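Local atomic coordinates of putative glucoamylase (Bacteroides uniformis, PDB entry 4GL3), a protein that is a putative glucoamylase that probably hydrolyses glycosidic bonds in carbohydrate substrates. Residues T168-P180 against N187-Y200. Numbering follows the deposited sequence.
Sequences TQGQDVMYWHWSP and NHQIKGHNECHIVY
Tyr-175 and Gln-189 form a single antiparallel bridge, a non-hydrogen-bonded pair with CA atoms 4.6 Å apart, flanked by the bonds Ile-190 N to Met-174 O (2.8 Å) and Trp-176 N to His-188 O (3.0 Å). To one side, the Tyr-200 hydroxyl joins both segments: Tyr-200 OH accepts from Met-174 N and donates to Ile-190 O at 2.6 Å, lying in that carbonyl's plane. The selenium of Met-174, a selenomethionine, sits over a face of the same ring in a Met-aromatic contact, 3.8 Å from SE to the Tyr-200 centroid. The bend at chi3 (85°) carries its methyl CE onward to Val-199 CG1. A phenylalanine in place of Tyr-200 could keep the ring beneath the selenium but would probably leave Met-174 N and Ile-190 O without the hydroxyl that links them. Beyond the bridge, Trp-176 has CG anti to its backbone N (chi1 -165°), which sends the indole alongside His-188; its CE3 lies over a face of the imidazole, 3.7 Å from His-188 CE1, the planes inclined at 41°. His-188 ND1 donates to Gln-189 O from above the carbonyl plane, a bond that probably restrains the imidazole's rotation. Cys-196 SG meets the six-membered ring of Trp-176 obliquely, and Glu-195 OE2, weakly bonded to a Tris molecule, approaches its edge. The Tyr-175 ring runs beside Gln-189, CE2 3.6 Å from its CG, while Gln-169 NE2 covers one face. Water bridges Gln-169 NE2 to Asn-187 OD1, and another joins His-177 ND1 to His-188 N. The contact joins the loop leading into strand 177-178, and His-177 within it, to the segment that runs into the first turn of helix 197-205, in a fold consistent with the six-hairpin glycosidases. Its chemistry is divided: a buried tyrosine hydroxyl with both hydrogen-bonding roles filled at one end, and water-mediated links between polar groups at the other.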
loop_
_atom_site.group_PDB
_atom_site.type_symbol
_atom_site.label_atom_id
_atom_site.label_comp_id
_atom_site.label_asym_id
_atom_site.label_seq_id
_atom_site.Cartn_x
_atom_site.Cartn_y
_atom_site.Cartn_z
ATOM N N THR A 168 -18.208 10.041 -7.248
ATOM C CA THR A 168 -18.039 11.392 -7.677
ATOM C C THR A 168 -19.191 12.349 -7.264
ATOM O O THR A 168 -19.035 13.589 -7.386
ATOM C CB THR A 168 -17.861 11.534 -9.199
ATOM O OG1 THR A 168 -19.072 11.196 -9.870
ATOM C CG2 THR A 168 -16.682 10.723 -9.724
ATOM N N GLN A 169 -20.337 11.804 -6.818
ATOM C CA GLN A 169 -21.577 12.612 -6.682
ATOM C C GLN A 169 -21.882 13.450 -7.938
ATOM O O GLN A 169 -22.467 14.500 -7.845
ATOM C CB GLN A 169 -21.458 13.595 -5.491
ATOM C CG GLN A 169 -21.080 12.924 -4.154
ATOM C CD GLN A 169 -21.266 13.842 -2.952
ATOM O OE1 GLN A 169 -22.359 14.322 -2.709
ATOM N NE2 GLN A 169 -20.195 14.105 -2.219
ATOM N N GLY A 170 -21.472 12.993 -9.117
ATOM C CA GLY A 170 -21.699 13.741 -10.350
ATOM C C GLY A 170 -20.796 14.976 -10.489
ATOM O O GLY A 170 -21.025 15.781 -11.370
ATOM N N GLN A 171 -19.768 15.115 -9.631
ATOM C CA GLN A 171 -18.844 16.235 -9.675
ATOM C C GLN A 171 -17.502 15.797 -10.319
ATOM O O GLN A 171 -17.294 14.598 -10.593
ATOM C CB GLN A 171 -18.524 16.688 -8.238
ATOM C CG GLN A 171 -19.750 17.092 -7.439
ATOM C CD GLN A 171 -19.450 17.354 -5.974
ATOM O OE1 GLN A 171 -18.298 17.614 -5.564
ATOM N NE2 GLN A 171 -20.509 17.313 -5.167
ATOM N N ASP A 172 -16.585 16.760 -10.472
ATOM C CA ASP A 172 -15.252 16.522 -11.006
ATOM C C ASP A 172 -14.204 16.249 -9.898
ATOM O O ASP A 172 -13.143 16.878 -9.859
ATOM C CB ASP A 172 -14.835 17.713 -11.878
ATOM C CG ASP A 172 -15.579 17.753 -13.210
ATOM O OD1 ASP A 172 -15.775 16.685 -13.803
ATOM O OD2 ASP A 172 -15.944 18.871 -13.657
ATOM N N VAL A 173 -14.471 15.268 -9.043
ATOM C CA VAL A 173 -13.554 14.855 -7.994
ATOM C C VAL A 173 -14.184 13.566 -7.443
ATOM O O VAL A 173 -15.364 13.264 -7.688
ATOM C CB VAL A 173 -13.474 15.942 -6.883
ATOM C CG1 VAL A 173 -14.807 16.066 -6.164
ATOM C CG2 VAL A 173 -12.359 15.690 -5.881
HETATM N N MSE A 174 -13.399 12.801 -6.715
HETATM C CA MSE A 174 -13.890 11.563 -6.058
HETATM C C MSE A 174 -13.846 11.747 -4.554
HETATM O O MSE A 174 -12.996 12.484 -4.053
HETATM C CB MSE A 174 -13.067 10.316 -6.462
HETATM C CG MSE A 174 -13.146 10.004 -7.946
HETATM SE SE MSE A 174 -11.925 8.580 -8.458
HETATM C CE MSE A 174 -13.106 7.084 -8.024
ATOM N N TYR A 175 -14.836 11.145 -3.874
ATOM C CA TYR A 175 -14.997 11.195 -2.446
ATOM C C TYR A 175 -14.564 9.856 -1.857
ATOM O O TYR A 175 -14.797 8.798 -2.449
ATOM C CB TYR A 175 -16.475 11.539 -2.068
ATOM C CG TYR A 175 -16.782 12.987 -2.341
ATOM C CD1 TYR A 175 -17.146 13.412 -3.639
ATOM C CD2 TYR A 175 -16.663 13.950 -1.333
ATOM C CE1 TYR A 175 -17.391 14.744 -3.913
ATOM C CE2 TYR A 175 -16.876 15.296 -1.597
ATOM C CZ TYR A 175 -17.250 15.701 -2.881
ATOM O OH TYR A 175 -17.451 17.030 -3.153
ATOM N N TRP A 176 -13.974 9.946 -0.668
ATOM C CA TRP A 176 -13.312 8.843 0.033
ATOM C C TRP A 176 -14.339 7.819 0.587
ATOM O O TRP A 176 -14.075 6.633 0.522
ATOM C CB TRP A 176 -12.421 9.396 1.153
ATOM C CG TRP A 176 -11.383 8.487 1.770
ATOM C CD1 TRP A 176 -11.564 7.232 2.340
ATOM C CD2 TRP A 176 -10.005 8.787 1.922
ATOM N NE1 TRP A 176 -10.381 6.755 2.815
ATOM C CE2 TRP A 176 -9.400 7.678 2.565
ATOM C CE3 TRP A 176 -9.231 9.883 1.594
ATOM C CZ2 TRP A 176 -8.030 7.622 2.842
ATOM C CZ3 TRP A 176 -7.850 9.848 1.890
ATOM C CH2 TRP A 176 -7.275 8.721 2.505
ATOM N N HIS A 177 -15.483 8.292 1.091
ATOM C CA HIS A 177 -16.421 7.484 1.840
ATOM C C HIS A 177 -17.857 7.688 1.320
ATOM O O HIS A 177 -18.202 8.704 0.667
ATOM C CB HIS A 177 -16.448 7.843 3.322
ATOM C CG HIS A 177 -15.111 8.103 3.942
ATOM N ND1 HIS A 177 -14.514 9.349 3.918
ATOM C CD2 HIS A 177 -14.311 7.304 4.707
ATOM C CE1 HIS A 177 -13.382 9.287 4.611
ATOM N NE2 HIS A 177 -13.230 8.053 5.086
ATOM N N TRP A 178 -18.684 6.694 1.632
ATOM C CA TRP A 178 -20.153 6.814 1.592
ATOM C C TRP A 178 -20.760 5.842 2.587
ATOM O O TRP A 178 -20.257 4.716 2.775
ATOM C CB TRP A 178 -20.739 6.522 0.210
ATOM C CG TRP A 178 -22.212 6.630 0.203
ATOM C CD1 TRP A 178 -22.936 7.782 0.039
ATOM C CD2 TRP A 178 -23.184 5.571 0.391
ATOM N NE1 TRP A 178 -24.260 7.510 0.123
ATOM C CE2 TRP A 178 -24.450 6.162 0.313
ATOM C CE3 TRP A 178 -23.094 4.204 0.598
ATOM C CZ2 TRP A 178 -25.667 5.417 0.469
ATOM C CZ3 TRP A 178 -24.292 3.447 0.758
ATOM C CH2 TRP A 178 -25.563 4.091 0.712
ATOM N N SER A 179 -21.835 6.293 3.233
ATOM C CA SER A 179 -22.491 5.537 4.282
ATOM C C SER A 179 -24.007 5.464 4.117
ATOM O O SER A 179 -24.635 6.443 3.759
ATOM C CB SER A 179 -22.196 6.185 5.641
ATOM O OG SER A 179 -23.033 5.628 6.647
ATOM N N PRO A 180 -24.599 4.290 4.370
ATOM C CA PRO A 180 -26.040 4.186 4.359
ATOM C C PRO A 180 -26.690 4.981 5.474
ATOM O O PRO A 180 -27.864 5.345 5.348
ATOM C CB PRO A 180 -26.297 2.686 4.546
ATOM C CG PRO A 180 -25.064 2.151 5.208
ATOM C CD PRO A 180 -23.948 3.008 4.681
ATOM N N ASN A 187 -17.543 13.710 3.717
ATOM C CA ASN A 187 -17.240 14.857 2.852
ATOM C C ASN A 187 -15.715 15.064 2.653
ATOM O O ASN A 187 -15.228 16.186 2.770
ATOM C CB ASN A 187 -17.882 16.151 3.422
ATOM C CG ASN A 187 -17.839 17.286 2.429
ATOM O OD1 ASN A 187 -17.859 17.036 1.232
ATOM N ND2 ASN A 187 -17.738 18.506 2.896
ATOM N N HIS A 188 -14.996 13.990 2.279
ATOM C CA HIS A 188 -13.525 14.030 2.173
ATOM C C HIS A 188 -13.159 13.839 0.680
ATOM O O HIS A 188 -13.187 12.736 0.167
ATOM C CB HIS A 188 -12.961 12.935 3.073
ATOM C CG HIS A 188 -11.484 12.981 3.291
ATOM N ND1 HIS A 188 -10.594 13.456 2.357
ATOM C CD2 HIS A 188 -10.731 12.522 4.316
ATOM C CE1 HIS A 188 -9.364 13.337 2.817
ATOM N NE2 HIS A 188 -9.418 12.771 4.004
ATOM N N GLN A 189 -12.874 14.937 -0.017
ATOM C CA GLN A 189 -12.444 14.868 -1.410
ATOM C C GLN A 189 -11.041 14.246 -1.495
ATOM O O GLN A 189 -10.172 14.538 -0.655
ATOM C CB GLN A 189 -12.417 16.263 -1.994
ATOM C CG GLN A 189 -13.758 16.948 -2.176
ATOM C CD GLN A 189 -13.612 18.373 -2.745
ATOM O OE1 GLN A 189 -12.661 18.675 -3.443
ATOM N NE2 GLN A 189 -14.523 19.244 -2.398
ATOM N N ILE A 190 -10.825 13.370 -2.459
ATOM C CA ILE A 190 -9.505 12.748 -2.624
ATOM C C ILE A 190 -8.695 13.675 -3.532
ATOM O O ILE A 190 -8.925 13.750 -4.756
ATOM C CB ILE A 190 -9.614 11.334 -3.235
ATOM C CG1 ILE A 190 -10.532 10.449 -2.354
ATOM C CG2 ILE A 190 -8.205 10.684 -3.429
ATOM C CD1 ILE A 190 -10.802 9.064 -2.916
ATOM N N LYS A 191 -7.767 14.392 -2.923
ATOM C CA LYS A 191 -6.988 15.425 -3.602
ATOM C C LYS A 191 -5.523 14.993 -3.578
ATOM O O LYS A 191 -5.072 14.414 -2.602
ATOM C CB LYS A 191 -7.090 16.756 -2.859
ATOM C CG LYS A 191 -8.476 17.319 -2.733
ATOM C CD LYS A 191 -9.169 17.693 -4.049
ATOM C CE LYS A 191 -8.743 19.006 -4.624
ATOM N NZ LYS A 191 -9.421 19.325 -5.935
ATOM N N GLY A 192 -4.819 15.212 -4.674
ATOM C CA GLY A 192 -3.404 14.784 -4.796
ATOM C C GLY A 192 -2.423 15.751 -4.158
ATOM O O GLY A 192 -2.807 16.849 -3.822
ATOM N N HIS A 193 -1.142 15.394 -4.006
ATOM C CA HIS A 193 -0.577 14.081 -4.351
ATOM C C HIS A 193 -0.250 13.364 -3.043
ATOM O O HIS A 193 0.686 13.739 -2.335
ATOM C CB HIS A 193 0.698 14.172 -5.204
ATOM C CG HIS A 193 1.240 12.824 -5.579
ATOM N ND1 HIS A 193 0.790 12.124 -6.677
ATOM C CD2 HIS A 193 2.131 12.017 -4.953
ATOM C CE1 HIS A 193 1.383 10.944 -6.714
ATOM N NE2 HIS A 193 2.221 10.863 -5.694
ATOM N N ASN A 194 -1.066 12.374 -2.724
ATOM C CA ASN A 194 -0.907 11.556 -1.523
ATOM C C ASN A 194 -0.870 10.078 -1.895
ATOM O O ASN A 194 -0.426 9.744 -2.987
ATOM C CB ASN A 194 -1.983 11.906 -0.482
ATOM C CG ASN A 194 -3.391 11.619 -0.948
ATOM O OD1 ASN A 194 -3.614 10.987 -1.965
ATOM N ND2 ASN A 194 -4.356 12.135 -0.207
ATOM N N GLU A 195 -1.319 9.190 -1.004
ATOM C CA GLU A 195 -1.282 7.755 -1.260
ATOM C C GLU A 195 -2.387 7.253 -2.161
ATOM O O GLU A 195 -2.360 6.074 -2.505
ATOM C CB GLU A 195 -1.340 6.959 0.073
ATOM C CG GLU A 195 -2.736 6.925 0.746
ATOM C CD GLU A 195 -3.000 8.057 1.733
ATOM O OE1 GLU A 195 -2.591 9.203 1.473
ATOM O OE2 GLU A 195 -3.674 7.796 2.758
ATOM N N CYS A 196 -3.357 8.099 -2.547
ATOM C CA CYS A 196 -4.579 7.595 -3.195
ATOM C C CYS A 196 -4.618 7.634 -4.727
ATOM O O CYS A 196 -5.685 7.568 -5.301
ATOM C CB CYS A 196 -5.732 8.448 -2.685
ATOM S SG CYS A 196 -5.897 8.497 -0.908
ATOM N N HIS A 197 -3.482 7.808 -5.392
ATOM C CA HIS A 197 -3.448 7.945 -6.860
ATOM C C HIS A 197 -4.246 6.836 -7.587
ATOM O O HIS A 197 -4.990 7.079 -8.589
ATOM C CB HIS A 197 -1.975 7.949 -7.317
ATOM C CG HIS A 197 -1.740 8.510 -8.681
ATOM N ND1 HIS A 197 -0.510 8.427 -9.298
ATOM C CD2 HIS A 197 -2.553 9.178 -9.539
ATOM C CE1 HIS A 197 -0.576 9.027 -10.478
ATOM N NE2 HIS A 197 -1.797 9.509 -10.640
ATOM N N ILE A 198 -4.104 5.626 -7.055
ATOM C CA ILE A 198 -4.653 4.421 -7.666
ATOM C C ILE A 198 -6.180 4.440 -7.718
ATOM O O ILE A 198 -6.792 3.764 -8.577
ATOM C CB ILE A 198 -4.152 3.127 -6.930
ATOM C CG1 ILE A 198 -4.388 1.878 -7.758
ATOM C CG2 ILE A 198 -4.842 2.922 -5.589
ATOM C CD1 ILE A 198 -3.397 1.680 -8.841
ATOM N N VAL A 199 -6.806 5.181 -6.806
ATOM C CA VAL A 199 -8.236 5.316 -6.851
ATOM C C VAL A 199 -8.712 5.937 -8.172
ATOM O O VAL A 199 -9.705 5.484 -8.753
ATOM C CB VAL A 199 -8.778 6.149 -5.642
ATOM C CG1 VAL A 199 -10.313 6.183 -5.679
ATOM C CG2 VAL A 199 -8.258 5.554 -4.328
ATOM N N TYR A 200 -8.013 6.974 -8.638
ATOM C CA TYR A 200 -8.364 7.631 -9.902
ATOM C C TYR A 200 -8.016 6.770 -11.100
ATOM O O TYR A 200 -8.792 6.725 -12.061
ATOM C CB TYR A 200 -7.692 8.998 -10.032
ATOM C CG TYR A 200 -8.366 10.043 -9.168
ATOM C CD1 TYR A 200 -8.043 10.183 -7.801
ATOM C CD2 TYR A 200 -9.374 10.858 -9.683
ATOM C CE1 TYR A 200 -8.707 11.113 -6.992
ATOM C CE2 TYR A 200 -10.036 11.787 -8.873
ATOM C CZ TYR A 200 -9.714 11.917 -7.539
ATOM O OH TYR A 200 -10.384 12.876 -6.753
HETATM O O HOH W 1 -20.158 16.048 -0.082
HETATM O O HOH W 2 -18.526 10.921 2.133
HETATM O O HOH W 3 -15.748 11.182 2.160
#